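Local coordinates for LPXTG-motif cell wall anchor domain protein (Mobiluncus mulieris, PDB 5U5O) that probably mediates cell adhesion as part of a giant cell-wall-anchored adhesin, whose Ig-like domains carry disulfide, isopeptide and ester cross-links within the chain, at residues 17-22 and 106-111; 232-237 and 243-248. One frame throughout, in Å; residues are numbered along the deposited sequence.

Interaction 1: residues 17-22 and 106-111; sequences FDVTDG and EDLTKN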
loop_
_atom_site.group_PDB
_atom_site.type_symbol
_atom_site.label_atom_id
_atom_site.label_comp_id
_atom_site.label_asym_id
_atom_site.label_seq_id
_atom_site.Cartn_x
_atom_site.Cartn_y
_atom_site.Cartn_z
ATOM N N PHE A 17 0.967 5.651 5.929
ATOM C CA PHE A 17 0.610 4.684 6.954
ATOM C C PHE A 17 0.661 3.289 6.368
ATOM O O PHE A 17 0.670 3.112 5.147
ATOM C CB PHE A 17 -0.766 4.973 7.552
ATOM C CG PHE A 17 -1.907 4.853 6.577
ATOM C CD1 PHE A 17 -2.322 5.921 5.821
ATOM C CD2 PHE A 17 -2.585 3.664 6.437
ATOM C CE1 PHE A 17 -3.389 5.784 4.945
ATOM C CE2 PHE A 17 -3.639 3.516 5.566
ATOM C CZ PHE A 17 -4.053 4.583 4.817
ATOM N N ASP A 18 0.700 2.318 7.277
ATOM C CA ASP A 18 0.821 0.905 6.929
ATOM C C ASP A 18 -0.574 0.308 6.713
ATOM O O ASP A 18 -1.257 -0.070 7.678
ATOM C CB ASP A 18 1.576 0.152 8.035
ATOM C CG ASP A 18 1.655 -1.358 7.797
ATOM O OD1 ASP A 18 1.133 -1.849 6.772
ATOM O OD2 ASP A 18 2.234 -2.051 8.656
ATOM N N VAL A 19 -0.946 0.142 5.450
ATOM C CA VAL A 19 -2.288 -0.295 5.065
ATOM C C VAL A 19 -2.482 -1.805 5.212
ATOM O O VAL A 19 -3.610 -2.292 5.153
ATOM C CB VAL A 19 -2.642 0.167 3.623
ATOM C CG1 VAL A 19 -1.943 -0.671 2.547
ATOM C CG2 VAL A 19 -4.149 0.181 3.404
ATOM N N THR A 20 -1.388 -2.541 5.390
ATOM C CA THR A 20 -1.467 -3.973 5.659
ATOM C C THR A 20 -1.329 -4.311 7.152
ATOM O O THR A 20 -1.071 -5.457 7.494
ATOM C CB THR A 20 -0.416 -4.756 4.850
ATOM O OG1 THR A 20 0.888 -4.223 5.093
ATOM C CG2 THR A 20 -0.739 -4.738 3.376
ATOM N N ASP A 21 -1.518 -3.317 8.027
ATOM C CA ASP A 21 -1.523 -3.536 9.470
ATOM C C ASP A 21 -2.820 -4.231 9.860
ATOM O O ASP A 21 -3.883 -3.618 9.915
ATOM C CB ASP A 21 -1.378 -2.205 10.219
ATOM C CG ASP A 21 -1.180 -2.375 11.725
ATOM O OD1 ASP A 21 -1.339 -3.475 12.250
ATOM O OD2 ASP A 21 -0.843 -1.373 12.387
ATOM N N GLY A 22 -2.715 -5.520 10.181
ATOM C CA GLY A 22 -3.863 -6.311 10.608
ATOM C C GLY A 22 -4.506 -5.878 11.916
ATOM O O GLY A 22 -5.674 -6.197 12.160
ATOM N N GLU A 106 -10.536 -2.150 5.045
ATOM C CA GLU A 106 -11.076 -3.016 3.983
ATOM C C GLU A 106 -11.581 -2.270 2.739
ATOM O O GLU A 106 -11.624 -2.848 1.658
ATOM C CB GLU A 106 -12.162 -3.960 4.523
ATOM C CG GLU A 106 -13.462 -3.300 4.976
ATOM C CD GLU A 106 -14.602 -4.282 5.201
ATOM O OE1 GLU A 106 -14.422 -5.511 5.015
ATOM O OE2 GLU A 106 -15.695 -3.809 5.567
ATOM N N ASP A 107 -11.961 -0.998 2.886
ATOM C CA ASP A 107 -12.294 -0.160 1.722
ATOM C C ASP A 107 -11.068 0.240 0.900
ATOM O O ASP A 107 -11.211 0.668 -0.248
ATOM C CB ASP A 107 -13.065 1.094 2.152
ATOM C CG ASP A 107 -14.465 0.782 2.645
ATOM O OD1 ASP A 107 -14.907 -0.383 2.543
ATOM O OD2 ASP A 107 -15.131 1.712 3.128
ATOM N N LEU A 108 -9.880 0.124 1.488
ATOM C CA LEU A 108 -8.618 0.304 0.767
ATOM C C LEU A 108 -8.102 -1.002 0.170
ATOM O O LEU A 108 -7.717 -1.055 -0.997
ATOM C CB LEU A 108 -7.563 0.920 1.694
ATOM C CG LEU A 108 -7.890 2.328 2.211
ATOM C CD1 LEU A 108 -6.902 2.739 3.291
ATOM C CD2 LEU A 108 -7.897 3.335 1.072
ATOM N N THR A 109 -8.081 -2.058 0.973
ATOM C CA THR A 109 -7.529 -3.334 0.526
ATOM C C THR A 109 -8.494 -4.162 -0.327
ATOM O O THR A 109 -8.055 -5.062 -1.051
ATOM C CB THR A 109 -7.135 -4.216 1.722
ATOM O OG1 THR A 109 -8.307 -4.567 2.472
ATOM C CG2 THR A 109 -6.119 -3.516 2.625
ATOM N N LYS A 110 -9.797 -3.917 -0.177
ATOM C CA LYS A 110 -10.854 -4.761 -0.757
ATOM C C LYS A 110 -10.752 -6.220 -0.285
ATOM O O LYS A 110 -11.236 -7.128 -0.966
ATOM C CB LYS A 110 -10.846 -4.691 -2.294
ATOM C CG LYS A 110 -10.693 -3.294 -2.879
ATOM C CD LYS A 110 -11.818 -2.372 -2.450
ATOM C CE LYS A 110 -11.658 -0.986 -3.051
ATOM N NZ LYS A 110 -12.825 -0.117 -2.733
ATOM N N ASN A 111 -10.140 -6.440 0.886
ATOM C CA ASN A 111 -9.792 -7.787 1.370
ATOM C C ASN A 111 -9.009 -8.662 0.372
ATOM O O ASN A 111 -9.166 -9.893 0.353
ATOM C CB ASN A 111 -11.050 -8.504 1.876
ATOM C CG ASN A 111 -11.749 -7.733 2.977
ATOM O OD1 ASN A 111 -12.933 -7.402 2.871
ATOM N ND2 ASN A 111 -11.019 -7.440 4.047
#
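The F17 ring and the L108 side chain come at each other from opposite directions. L108 CD1 lies in the plane of the ring, at its edge, 3.7 Å from F17 CZ. V19 comes in beside them. Its CG2 methyl is 3.8 Å from L108 CD1 and 3.9 Å from L108 CB, so V19 crosses the leucine near both its base and one branch. L108 has CG anti to the carbonyl carbon (chi1 -63°), and its chain runs on extended to CD1 (chi2 171°), which carries that methyl out to F17 and V19. T109 adds a lighter contact: its CG2 faces V19 O at 3.8 Å. That carbonyl oxygen also accepts a hydrogen bond from R105 at the start of the same helix.

The contact joins two parts of the Ig-like T-Q ester bond domain: the edge where strand 16-18 ends and the short helix 105-109 that follows strand 94-104. Strand 16-18 runs parallel to strand 150-178. F17 also meets F27 and touches I162 and A164, so the leucine edge contact is one side of a larger apolar core.

Beyond F17 the chain turns. D18 to D21 form a type I beta turn. D18 OD1 accepts from T20 N at 3.0 Å, on the anti side and 32° out of the carboxylate plane, which makes an Asx turn. T20 OG1 meets the syn lone pair of D18 OD1 at 2.9 Å. On the other segment, N111 N donates to T109 OG1 at 3.1 Å, an ST turn. K110 leaves the helix with positive phi.

Interaction 2: residues 232-237 and 243-248; sequences EDVQGA and LKDTVK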
loop_
_atom_site.group_PDB
_atom_site.type_symbol
_atom_site.label_atom_id
_atom_site.label_comp_id
_atom_site.label_asym_id
_atom_site.label_seq_id
_atom_site.Cartn_x
_atom_site.Cartn_y
_atom_site.Cartn_z
ATOM N N GLU A 232 11.922 -26.473 -10.062
ATOM C CA GLU A 232 13.287 -26.902 -10.329
ATOM C C GLU A 232 13.385 -27.540 -11.702
ATOM O O GLU A 232 12.484 -28.247 -12.124
ATOM C CB GLU A 232 13.741 -27.934 -9.281
ATOM C CG GLU A 232 15.235 -28.178 -9.329
ATOM C CD GLU A 232 15.737 -29.099 -8.243
ATOM O OE1 GLU A 232 15.024 -29.327 -7.237
ATOM O OE2 GLU A 232 16.879 -29.551 -8.426
ATOM N N ASP A 233 14.510 -27.341 -12.378
ATOM C CA ASP A 233 14.834 -28.126 -13.553
ATOM C C ASP A 233 15.335 -29.496 -13.113
ATOM O O ASP A 233 16.534 -29.719 -12.941
ATOM C CB ASP A 233 15.887 -27.391 -14.404
ATOM C CG ASP A 233 16.224 -28.105 -15.701
ATOM O OD1 ASP A 233 15.791 -29.256 -15.940
ATOM O OD2 ASP A 233 16.933 -27.482 -16.517
ATOM N N VAL A 234 14.395 -30.421 -12.977
ATOM C CA VAL A 234 14.714 -31.726 -12.407
ATOM C C VAL A 234 15.591 -32.529 -13.365
ATOM O O VAL A 234 16.544 -33.191 -12.926
ATOM C CB VAL A 234 13.451 -32.528 -12.007
ATOM C CG1 VAL A 234 13.850 -33.896 -11.471
ATOM C CG2 VAL A 234 12.648 -31.778 -10.963
ATOM N N GLN A 235 15.301 -32.452 -14.663
ATOM C CA GLN A 235 16.092 -33.217 -15.616
ATOM C C GLN A 235 17.540 -32.741 -15.606
ATOM O O GLN A 235 18.454 -33.558 -15.719
ATOM C CB GLN A 235 15.523 -33.116 -17.036
ATOM C CG GLN A 235 16.183 -34.046 -18.041
ATOM C CD GLN A 235 16.017 -35.509 -17.679
ATOM O OE1 GLN A 235 14.894 -35.995 -17.534
ATOM N NE2 GLN A 235 17.131 -36.220 -17.527
ATOM N N GLY A 236 17.742 -31.436 -15.448
ATOM C CA GLY A 236 19.093 -30.895 -15.330
ATOM C C GLY A 236 19.825 -31.464 -14.114
ATOM O O GLY A 236 21.023 -31.721 -14.180
ATOM N N ALA A 237 19.109 -31.614 -13.000
ATOM C CA ALA A 237 19.677 -32.236 -11.803
ATOM C C ALA A 237 20.023 -33.717 -12.033
ATOM O O ALA A 237 21.125 -34.154 -11.704
ATOM C CB ALA A 237 18.715 -32.081 -10.647
ATOM N N LEU A 243 21.309 -39.997 -11.551
ATOM C CA LEU A 243 20.354 -40.697 -10.691
ATOM C C LEU A 243 19.013 -40.004 -10.723
ATOM O O LEU A 243 18.933 -38.802 -10.982
ATOM C CB LEU A 243 20.831 -40.710 -9.234
ATOM C CG LEU A 243 22.065 -41.539 -8.917
ATOM C CD1 LEU A 243 22.538 -41.195 -7.516
ATOM C CD2 LEU A 243 21.777 -43.029 -9.055
ATOM N N LYS A 244 17.965 -40.769 -10.421
ATOM C CA LYS A 244 16.639 -40.208 -10.237
ATOM C C LYS A 244 16.666 -39.224 -9.073
ATOM O O LYS A 244 17.415 -39.393 -8.124
ATOM C CB LYS A 244 15.595 -41.299 -9.994
ATOM C CG LYS A 244 15.361 -42.204 -11.191
ATOM C CD LYS A 244 14.589 -43.453 -10.793
ATOM C CE LYS A 244 14.289 -44.325 -12.002
ATOM N NZ LYS A 244 14.202 -45.762 -11.634
ATOM N N ASP A 245 15.841 -38.182 -9.178
ATOM C CA ASP A 245 15.787 -37.118 -8.181
ATOM C C ASP A 245 14.365 -36.929 -7.716
ATOM O O ASP A 245 13.495 -36.518 -8.499
ATOM C CB ASP A 245 16.298 -35.810 -8.787
ATOM C CG ASP A 245 16.523 -34.717 -7.764
ATOM O OD1 ASP A 245 16.349 -34.905 -6.546
ATOM O OD2 ASP A 245 16.843 -33.590 -8.259
ATOM N N THR A 246 14.136 -37.215 -6.437
ATOM C CA THR A 246 12.877 -36.902 -5.784
ATOM C C THR A 246 13.094 -35.618 -5.011
ATOM O O THR A 246 13.912 -35.570 -4.106
ATOM C CB THR A 246 12.438 -38.030 -4.852
ATOM O OG1 THR A 246 12.291 -39.227 -5.618
ATOM C CG2 THR A 246 11.096 -37.721 -4.208
ATOM N N VAL A 247 12.410 -34.551 -5.418
ATOM C CA VAL A 247 12.612 -33.281 -4.766
ATOM C C VAL A 247 11.645 -33.190 -3.595
ATOM O O VAL A 247 10.426 -33.271 -3.773
ATOM C CB VAL A 247 12.474 -32.105 -5.740
ATOM C CG1 VAL A 247 12.797 -30.800 -5.031
ATOM C CG2 VAL A 247 13.413 -32.289 -6.932
ATOM N N LYS A 248 12.199 -32.986 -2.409
ATOM C CA LYS A 248 11.410 -32.882 -1.215
ATOM C C LYS A 248 11.470 -31.460 -0.675
ATOM O O LYS A 248 12.523 -30.984 -0.274
ATOM C CB LYS A 248 11.909 -33.904 -0.175
ATOM C CG LYS A 248 12.015 -35.339 -0.713
ATOM C CD LYS A 248 12.495 -36.337 0.343
ATOM C CE LYS A 248 12.573 -37.760 -0.198
ATOM N NZ LYS A 248 13.048 -38.732 0.818
#
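V234, in the first turn of helix 234-241, and D245, near the start of strand 244-251, bring their backbones closest, with CA atoms 6.9 Å apart. No hydrogen bond joins the two segments. The V234 side chain fills the middle of the contact. CG1 is anti to the backbone N (chi1 178°) and reaches the base of D245, 4.0 Å from D245 O and 4.1 Å from D245 CB. V234 CG2 meets V247 CG2 at 4.1 Å, the two valines lying alongside and pointing contrary ways. A237, one turn on, sets its methyl against the D245 carboxylate.

E232 comes in from the end of strand 226-232. It stretches out straight from CG, and OE1 lies against both methyls of V247, 3.4 Å from V247 CG2 and 3.5 Å from V247 CG1. E232 OE2 then stands 4.0 Å from D245 OD2. The two carboxylates arrive from opposite directions with their planes 77° apart. D233 caps the helix: its OD1 accepts from G236 N, approached from above the carboxylate plane. N262 ties D245 and V247 down from a loop, and strand 244-251 pairs with strand 281-291.

N288 of that last strand lies next to both E232 and D245. The DUF5979 domain probably resembles CnaB domains, where an acidic side chain sits beside the isopeptide bond between a lysine and an asparagine. E232 beside N288 is consistent with the acid and asparagine of such a site. D245 is a second buried acid next to N288. Valine and alanine methyls packed against the acid groups would give them an apolar surround.

From the N terminus, interaction 1 comes first. It closes a long loop of the T-Q ester bond domain by bringing helix 105-109 back to the end of strand 16-18. The chain then passes through strand 150-178 into the DUF5979 domain. There interaction 2 closes a short loop, folding helix 234-241 against the strand that follows it. The two are in series, so they neither nest nor cross. The centres of interactions 1 and 2 are about 41 Å apart. The nearest atoms of interactions 1 and 2 are about 29 Å apart. Strand 150-178 links them: it pairs with strand 16-18 in one domain and with strand 281-291, the partner of strand 244-251, in the other. T20 also touches L224, near the domain junction.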